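Local structure of putative exported protein (Bordetella pertussis Tohama I, 2PFZ) at residues Pro6-Ala11 with Pro48-Ala53; His39-Leu44 with Gln163-Ala168. The protein binds pyroglutamic acid as an extracytoplasmic solute receptor of the DctP family, probably delivering it to a tripartite ATP-independent periplasmic transporter. All coordinates share one frame; numbering follows the deposited sequence.

Contact 1: Pro6-Ala11 with Pro48-Ala53; sequences PTAYPA and PEIKRA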
ATOM      1  N   PRO A   6      -4.376  14.947   1.564  1.00 16.81           N
ATOM      2  CA  PRO A   6      -3.113  14.494   2.119  1.00 16.93           C
ATOM      3  C   PRO A   6      -2.640  13.143   1.579  1.00 16.73           C
ATOM      4  O   PRO A   6      -3.437  12.221   1.374  1.00 16.01           O
ATOM      5  CB  PRO A   6      -3.414  14.397   3.618  1.00 16.28           C
ATOM      6  CG  PRO A   6      -4.819  14.017   3.669  1.00 15.50           C
ATOM      7  CD  PRO A   6      -5.461  14.812   2.543  1.00 17.13           C
ATOM      8  N   THR A   7      -1.341  13.063   1.317  1.00 17.19           N
ATOM      9  CA  THR A   7      -0.692  11.784   1.094  1.00 17.98           C
ATOM     10  C   THR A   7       0.524  11.673   2.006  1.00 18.34           C
ATOM     11  O   THR A   7       1.156  12.693   2.373  1.00 18.19           O
ATOM     12  CB  THR A   7      -0.316  11.593  -0.406  1.00 18.18           C
ATOM     13  OG1 THR A   7       0.532  10.451  -0.550  1.00 19.60           O
ATOM     14  CG2 THR A   7       0.446  12.793  -0.985  1.00 18.12           C
ATOM     15  N   ALA A   8       0.847  10.435   2.371  1.00 17.73           N
ATOM     16  CA  ALA A   8       1.950  10.157   3.265  1.00 17.88           C
ATOM     17  C   ALA A   8       3.326  10.036   2.578  1.00 17.98           C
ATOM     18  O   ALA A   8       4.343   9.926   3.264  1.00 17.56           O
ATOM     19  CB  ALA A   8       1.616   8.911   4.108  1.00 16.30           C
ATOM     20  N   TYR A   9       3.356  10.121   1.241  1.00 18.23           N
ATOM     21  CA  TYR A   9       4.547   9.800   0.437  1.00 18.94           C
ATOM     22  C   TYR A   9       5.063  11.022  -0.314  1.00 19.63           C
ATOM     23  O   TYR A   9       4.298  11.992  -0.500  1.00 20.35           O
ATOM     24  CB  TYR A   9       4.209   8.628  -0.513  1.00 18.92           C
ATOM     25  CG  TYR A   9       3.566   7.530   0.275  1.00 16.97           C
ATOM     26  CD1 TYR A   9       4.328   6.750   1.136  1.00 17.38           C
ATOM     27  CD2 TYR A   9       2.191   7.313   0.229  1.00 16.98           C
ATOM     28  CE1 TYR A   9       3.756   5.776   1.903  1.00 15.52           C
ATOM     29  CE2 TYR A   9       1.610   6.350   0.988  1.00 16.25           C
ATOM     30  CZ  TYR A   9       2.401   5.565   1.828  1.00 16.64           C
ATOM     31  OH  TYR A   9       1.830   4.603   2.615  1.00 16.89           O
ATOM     32  N   PRO A  10       6.360  11.003  -0.702  1.00 20.42           N
ATOM     33  CA  PRO A  10       7.010  12.172  -1.267  1.00 20.51           C
ATOM     34  C   PRO A  10       6.652  12.394  -2.743  1.00 20.97           C
ATOM     35  O   PRO A  10       6.099  11.507  -3.407  1.00 20.20           O
ATOM     36  CB  PRO A  10       8.502  11.838  -1.100  1.00 20.56           C
ATOM     37  CG  PRO A  10       8.555  10.411  -1.306  1.00 21.82           C
ATOM     38  CD  PRO A  10       7.309   9.867  -0.628  1.00 20.15           C
ATOM     39  N   ALA A  11       6.962  13.579  -3.250  1.00 21.75           N
ATOM     40  CA  ALA A  11       6.633  13.914  -4.622  1.00 22.22           C
ATOM     41  C   ALA A  11       7.199  12.912  -5.641  1.00 22.50           C
ATOM     42  O   ALA A  11       6.560  12.649  -6.657  1.00 22.69           O
ATOM     43  CB  ALA A  11       7.102  15.347  -4.957  1.00 22.83           C
ATOM     44  N   PRO A  48      -1.159   7.116   9.473  1.00 16.04           N
ATOM     45  CA  PRO A  48      -2.199   6.564  10.341  1.00 16.66           C
ATOM     46  C   PRO A  48      -3.409   7.469  10.525  1.00 16.38           C
ATOM     47  O   PRO A  48      -4.456   6.980  10.994  1.00 16.40           O
ATOM     48  CB  PRO A  48      -1.488   6.396  11.696  1.00 17.15           C
ATOM     49  CG  PRO A  48      -0.019   6.388  11.371  1.00 17.97           C
ATOM     50  CD  PRO A  48       0.083   7.382  10.237  1.00 16.52           C
ATOM     51  N   GLU A  49      -3.267   8.744  10.140  1.00 15.80           N
ATOM     52  CA  GLU A  49      -4.286   9.792  10.414  1.00 16.24           C
ATOM     53  C   GLU A  49      -5.261  10.071   9.274  1.00 15.82           C
ATOM     54  O   GLU A  49      -6.324  10.669   9.496  1.00 14.78           O
ATOM     55  CB  GLU A  49      -3.604  11.112  10.769  1.00 17.84           C
ATOM     56  CG  GLU A  49      -2.702  11.056  11.972  1.00 19.61           C
ATOM     57  CD  GLU A  49      -1.857  12.305  12.138  1.00 24.00           C
ATOM     58  OE1 GLU A  49      -1.818  13.172  11.211  1.00 19.55           O
ATOM     59  OE2 GLU A  49      -1.189  12.382  13.202  1.00 25.72           O
ATOM     60  N   ILE A  50      -4.922   9.636   8.065  1.00 16.16           N
ATOM     61  CA  ILE A  50      -5.609  10.164   6.868  1.00 15.87           C
ATOM     62  C   ILE A  50      -7.079   9.694   6.775  1.00 17.17           C
ATOM     63  O   ILE A  50      -7.972  10.484   6.391  1.00 17.07           O
ATOM     64  CB  ILE A  50      -4.772   9.970   5.562  1.00 15.80           C
ATOM     65  CG1 ILE A  50      -3.497  10.835   5.608  1.00 15.40           C
ATOM     66  CG2 ILE A  50      -5.595  10.318   4.309  1.00 14.57           C
ATOM     67  CD1 ILE A  50      -2.461  10.497   4.539  1.00 15.06           C
ATOM     68  N   LYS A  51      -7.355   8.453   7.184  1.00 17.66           N
ATOM     69  CA  LYS A  51      -8.719   7.936   7.064  1.00 19.01           C
ATOM     70  C   LYS A  51      -9.646   8.717   7.988  1.00 19.07           C
ATOM     71  O   LYS A  51     -10.743   9.112   7.573  1.00 18.26           O
ATOM     72  CB  LYS A  51      -8.826   6.427   7.345  1.00 18.87           C
ATOM     73  CG  LYS A  51     -10.247   5.811   7.055  1.00 18.89           C
ATOM     74  CD  LYS A  51     -10.366   4.348   7.611  1.00 20.98           C
ATOM     75  CE  LYS A  51     -11.242   4.325   8.907  1.00 22.81           C
ATOM     76  NZ  LYS A  51     -11.218   5.678   9.688  1.00 29.26           N
ATOM     77  N   ARG A  52      -9.195   8.954   9.225  1.00 19.32           N
ATOM     78  CA  ARG A  52      -9.970   9.761  10.184  1.00 19.99           C
ATOM     79  C   ARG A  52     -10.143  11.204   9.693  1.00 19.39           C
ATOM     80  O   ARG A  52     -11.213  11.798   9.865  1.00 18.61           O
ATOM     81  CB  ARG A  52      -9.301   9.723  11.568  1.00 21.11           C
ATOM     82  CG  ARG A  52     -10.044  10.429  12.702  1.00 25.73           C
ATOM     83  CD  ARG A  52      -9.657  11.919  12.825  1.00 32.07           C
ATOM     84  NE  ARG A  52      -8.256  12.116  13.216  1.00 39.85           N
ATOM     85  CZ  ARG A  52      -7.501  13.143  12.834  1.00 38.10           C
ATOM     86  NH1 ARG A  52      -8.012  14.069  12.036  1.00 39.93           N
ATOM     87  NH2 ARG A  52      -6.233  13.230  13.238  1.00 39.21           N
ATOM     88  N   ALA A  53      -9.102  11.756   9.066  1.00 19.45           N
ATOM     89  CA  ALA A  53      -9.178  13.110   8.494  1.00 18.75           C
ATOM     90  C   ALA A  53     -10.282  13.232   7.432  1.00 19.12           C
ATOM     91  O   ALA A  53     -11.038  14.201   7.436  1.00 19.33           O
ATOM     92  CB  ALA A  53      -7.830  13.527   7.938  1.00 18.08           C
TER

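Contact 2: His39-Leu44 with Gln163-Ala168; sequences HNNASL and QQAELA. With PCA (pyroglutamic acid), chain B.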
ATOM      1  N   HIS A  39      -1.120  17.544  -0.415  1.00 20.51           N
ATOM      2  CA  HIS A  39      -0.211  17.790   0.691  1.00 19.59           C
ATOM      3  C   HIS A  39       0.646  16.571   0.864  1.00 19.19           C
ATOM      4  O   HIS A  39       0.209  15.582   1.447  1.00 19.39           O
ATOM      5  CB  HIS A  39      -1.005  18.067   1.951  1.00 19.36           C
ATOM      6  CG  HIS A  39      -1.722  19.372   1.891  1.00 19.83           C
ATOM      7  ND1 HIS A  39      -2.988  19.506   1.359  1.00 21.53           N
ATOM      8  CD2 HIS A  39      -1.318  20.616   2.226  1.00 18.88           C
ATOM      9  CE1 HIS A  39      -3.347  20.777   1.402  1.00 18.25           C
ATOM     10  NE2 HIS A  39      -2.350  21.469   1.924  1.00 20.37           N
ATOM     11  N   ASN A  40       1.848  16.619   0.313  1.00 19.75           N
ATOM     12  CA  ASN A  40       2.629  15.382   0.231  1.00 20.69           C
ATOM     13  C   ASN A  40       3.591  15.161   1.374  1.00 20.57           C
ATOM     14  O   ASN A  40       3.738  16.003   2.250  1.00 20.78           O
ATOM     15  CB  ASN A  40       3.291  15.197  -1.144  1.00 20.94           C
ATOM     16  CG  ASN A  40       4.495  16.068  -1.344  1.00 23.61           C
ATOM     17  OD1 ASN A  40       5.304  16.260  -0.424  1.00 26.52           O
ATOM     18  ND2 ASN A  40       4.646  16.593  -2.571  1.00 24.30           N
ATOM     19  N   ASN A  41       4.213  13.986   1.365  1.00 20.33           N
ATOM     20  CA  ASN A  41       5.174  13.592   2.374  1.00 20.18           C
ATOM     21  C   ASN A  41       4.673  13.731   3.815  1.00 18.99           C
ATOM     22  O   ASN A  41       5.456  14.108   4.691  1.00 18.35           O
ATOM     23  CB  ASN A  41       6.485  14.350   2.184  1.00 20.38           C
ATOM     24  CG  ASN A  41       7.689  13.611   2.784  1.00 22.67           C
ATOM     25  OD1 ASN A  41       7.785  12.384   2.706  1.00 24.92           O
ATOM     26  ND2 ASN A  41       8.627  14.371   3.367  1.00 24.28           N
ATOM     27  N   ALA A  42       3.385  13.430   4.053  1.00 18.33           N
ATOM     28  CA  ALA A  42       2.786  13.495   5.397  1.00 18.07           C
ATOM     29  C   ALA A  42       2.850  14.884   6.044  1.00 18.70           C
ATOM     30  O   ALA A  42       2.798  15.012   7.283  1.00 18.10           O
ATOM     31  CB  ALA A  42       3.421  12.445   6.336  1.00 18.77           C
ATOM     32  N   SER A  43       2.935  15.915   5.205  1.00 18.54           N
ATOM     33  CA  SER A  43       3.063  17.302   5.674  1.00 19.30           C
ATOM     34  C   SER A  43       1.825  17.837   6.405  1.00 19.73           C
ATOM     35  O   SER A  43       1.956  18.684   7.310  1.00 20.44           O
ATOM     36  CB  SER A  43       3.457  18.240   4.520  1.00 19.18           C
ATOM     37  OG  SER A  43       2.597  18.101   3.407  1.00 18.47           O
ATOM     38  N   LEU A  44       0.645  17.359   6.021  1.00 19.32           N
ATOM     39  CA  LEU A  44      -0.615  17.805   6.639  1.00 18.04           C
ATOM     40  C   LEU A  44      -1.170  16.758   7.587  1.00 17.96           C
ATOM     41  O   LEU A  44      -1.424  17.036   8.771  1.00 17.43           O
ATOM     42  CB  LEU A  44      -1.662  18.107   5.569  1.00 17.48           C
ATOM     43  CG  LEU A  44      -2.951  18.722   6.112  1.00 17.90           C
ATOM     44  CD1 LEU A  44      -2.681  20.021   6.929  1.00 15.86           C
ATOM     45  CD2 LEU A  44      -3.911  18.970   4.960  1.00 18.26           C
ATOM     46  N   GLN A 163       6.980   5.153   9.754  1.00 16.85           N
ATOM     47  CA  GLN A 163       6.373   5.606   8.493  1.00 17.08           C
ATOM     48  C   GLN A 163       7.442   5.890   7.459  1.00 17.74           C
ATOM     49  O   GLN A 163       8.594   6.115   7.829  1.00 16.99           O
ATOM     50  CB  GLN A 163       5.463   6.810   8.717  1.00 17.61           C
ATOM     51  CG  GLN A 163       4.388   6.522   9.769  1.00 17.62           C
ATOM     52  CD  GLN A 163       3.557   5.304   9.409  1.00 17.81           C
ATOM     53  OE1 GLN A 163       3.304   5.049   8.232  1.00 20.20           O
ATOM     54  NE2 GLN A 163       3.160   4.523  10.411  1.00 16.36           N
ATOM     55  N   GLN A 164       7.079   5.881   6.172  1.00 17.80           N
ATOM     56  CA  GLN A 164       8.082   6.073   5.124  1.00 19.54           C
ATOM     57  C   GLN A 164       8.788   7.421   5.258  1.00 19.84           C
ATOM     58  O   GLN A 164       9.978   7.531   4.971  1.00 19.91           O
ATOM     59  CB  GLN A 164       7.504   5.950   3.700  1.00 18.98           C
ATOM     60  CG  GLN A 164       8.613   5.928   2.653  1.00 19.77           C
ATOM     61  CD  GLN A 164       8.148   5.593   1.233  1.00 19.91           C
ATOM     62  OE1 GLN A 164       8.564   6.234   0.265  1.00 22.75           O
ATOM     63  NE2 GLN A 164       7.320   4.586   1.111  1.00 17.55           N
ATOM     64  N   ALA A 165       8.037   8.443   5.680  1.00 21.29           N
ATOM     65  CA  ALA A 165       8.587   9.792   5.880  1.00 22.03           C
ATOM     66  C   ALA A 165       9.712   9.863   6.922  1.00 23.00           C
ATOM     67  O   ALA A 165      10.513  10.819   6.897  1.00 22.25           O
ATOM     68  CB  ALA A 165       7.473  10.799   6.222  1.00 22.34           C
ATOM     69  N   GLU A 166       9.753   8.866   7.821  1.00 23.74           N
ATOM     70  CA  GLU A 166      10.790   8.725   8.859  1.00 25.43           C
ATOM     71  C   GLU A 166      11.770   7.573   8.651  1.00 25.24           C
ATOM     72  O   GLU A 166      12.598   7.298   9.529  1.00 25.16           O
ATOM     73  CB  GLU A 166      10.163   8.554  10.246  1.00 25.73           C
ATOM     74  CG  GLU A 166       9.707   9.845  10.877  1.00 29.57           C
ATOM     75  CD  GLU A 166       8.396  10.303  10.328  1.00 31.17           C
ATOM     76  OE1 GLU A 166       7.431   9.503  10.356  1.00 37.23           O
ATOM     77  OE2 GLU A 166       8.319  11.464   9.866  1.00 35.35           O
ATOM     78  N   LEU A 167      11.688   6.898   7.509  1.00 25.17           N
ATOM     79  CA  LEU A 167      12.476   5.668   7.300  1.00 25.61           C
ATOM     80  C   LEU A 167      13.965   5.945   7.104  1.00 26.09           C
ATOM     81  O   LEU A 167      14.817   5.268   7.672  1.00 25.91           O
ATOM     82  CB  LEU A 167      11.956   4.913   6.072  1.00 25.18           C
ATOM     83  CG  LEU A 167      11.866   3.385   6.063  1.00 26.05           C
ATOM     84  CD1 LEU A 167      11.696   2.870   4.642  1.00 22.81           C
ATOM     85  CD2 LEU A 167      12.949   2.641   6.796  1.00 25.89           C
ATOM     86  N   ALA A 168      14.280   6.928   6.280  1.00 27.20           N
ATOM     87  CA  ALA A 168      15.681   7.249   6.009  1.00 27.95           C
ATOM     88  C   ALA A 168      16.444   7.520   7.315  1.00 28.84           C
ATOM     89  O   ALA A 168      17.549   6.999   7.527  1.00 28.79           O
ATOM     90  CB  ALA A 168      15.768   8.429   5.057  1.00 27.87           C
TER
HETATM   91  N   PCA B   1       6.113   1.101   0.482  1.00 15.94           N
HETATM   92  CA  PCA B   1       5.289   1.634   1.585  1.00 16.87           C
HETATM   93  CB  PCA B   1       4.090   0.725   1.861  1.00 16.52           C
HETATM   94  CG  PCA B   1       4.216  -0.443   0.902  1.00 15.73           C
HETATM   95  CD  PCA B   1       5.423  -0.101   0.077  1.00 15.83           C
HETATM   96  OE  PCA B   1       5.786  -0.769  -0.903  1.00 15.77           O
HETATM   97  C   PCA B   1       6.160   1.627   2.821  1.00 17.64           C
HETATM   98  O   PCA B   1       5.875   2.298   3.822  1.00 17.85           O
HETATM   99  OXT PCA B   1       7.184   0.926   2.817  1.00 17.91           O

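Contact 1: Pro6-Ala11 with Pro48-Ala53
A8 CB lies over the centre of the Y9 ring, 4.0 Å above its plane, and 4.4 Å from I50 CD1. The Y9 ring also meets W119, a residue of the pyroglutamate pocket, in an edge-to-face pair. The contact itself rests on I50, whose CG1, CG2 and CD1 all touch P6-A8. CG1 sits beside the backbone N (chi1 -67°), and the extended second torsion (chi2 167°) carries CD1 onto the loop backbone, 3.7 Å from P6 O and 4.0 Å from A8 N. Both branches meet the proline ring, I50 CG2 at 3.8 Å from P6 CG and I50 CG1 at 4.0 Å from that same atom; the two side chains run alongside each other, pointing opposite ways. No hydrogen bond crosses, so this is buried apolar packing of a helix on the loop after the first strand of a periplasmic-binding-protein fold. T7 turns its CB away from I50, and its OG1 bonds to E63 while taking a weak bond from Y9 N. The loop is thus held between helix 50-55 and helix 14-30, where T7 touches V16 and L19, while strand 61-65 bonds P6 through E63 and touches I50 through I64.

Contact 2: His39-Leu44 with Gln163-Ala168
N41 and A165 bring their CA atoms to 6.2 Å, where a type I' turn from N40 to S43, with positive phi at N41 (52°) and A42 (60°), faces the turn leading into helix 167-172. A165 aims its methyl at this turn and meets it at two points. With chi1 at -156°, roughly trans, the N41 amide swings so that OD1 comes 3.9 Å from A165 CB. A42 CB lies 4.4 Å from the same A165 CB. Both approaches are van der Waals touches, with no hydrogen bond across, and they bury only 89 Å². The turn is closed from within: N40 O accepts from S43 N at 3.1 Å and from S43 OG at 2.7 Å, the hydroxyl meeting a lone pair in the carbonyl plane. On the other segment, L167 N bonds Q164 O at 3.1 Å, and E166 takes the N-cap position. Next to A165, Q164 extends into the ligand pocket, where its NE2 is 3.6 Å from the carboxylate carbon C of pyroglutamic acid and its side chain touches Y9. The arrangement is consistent with a bridge between the two lobes of a closed, ligand-bound receptor. It joins the loop between strand 35-39 and helix 50-55 to the segment entering helix 167-172, whose Q164 and L167 touch R142 of strand 140-143 in the six-stranded sheet.

The loop after strand 2-6 and the loop after strand 35-39 follow neighbouring parallel strands, and they meet directly: T7 O lies 2.9 Å from A42 N and Y9 O 2.7 Å from N41 N, both probable hydrogen bonds. Contact 1 lies in the core, all four of its touching residues being buried, and it buries 151 Å² through a branched side chain and a proline ring. Contact 2 lies at the surface and buries less, through two alanine methyls and a polar amide. Neither has a hydrogen bond between its own segments. Their centres are about 8 Å apart, and Y9, which takes no part in contact 1 itself, touches Q164 near the ligand.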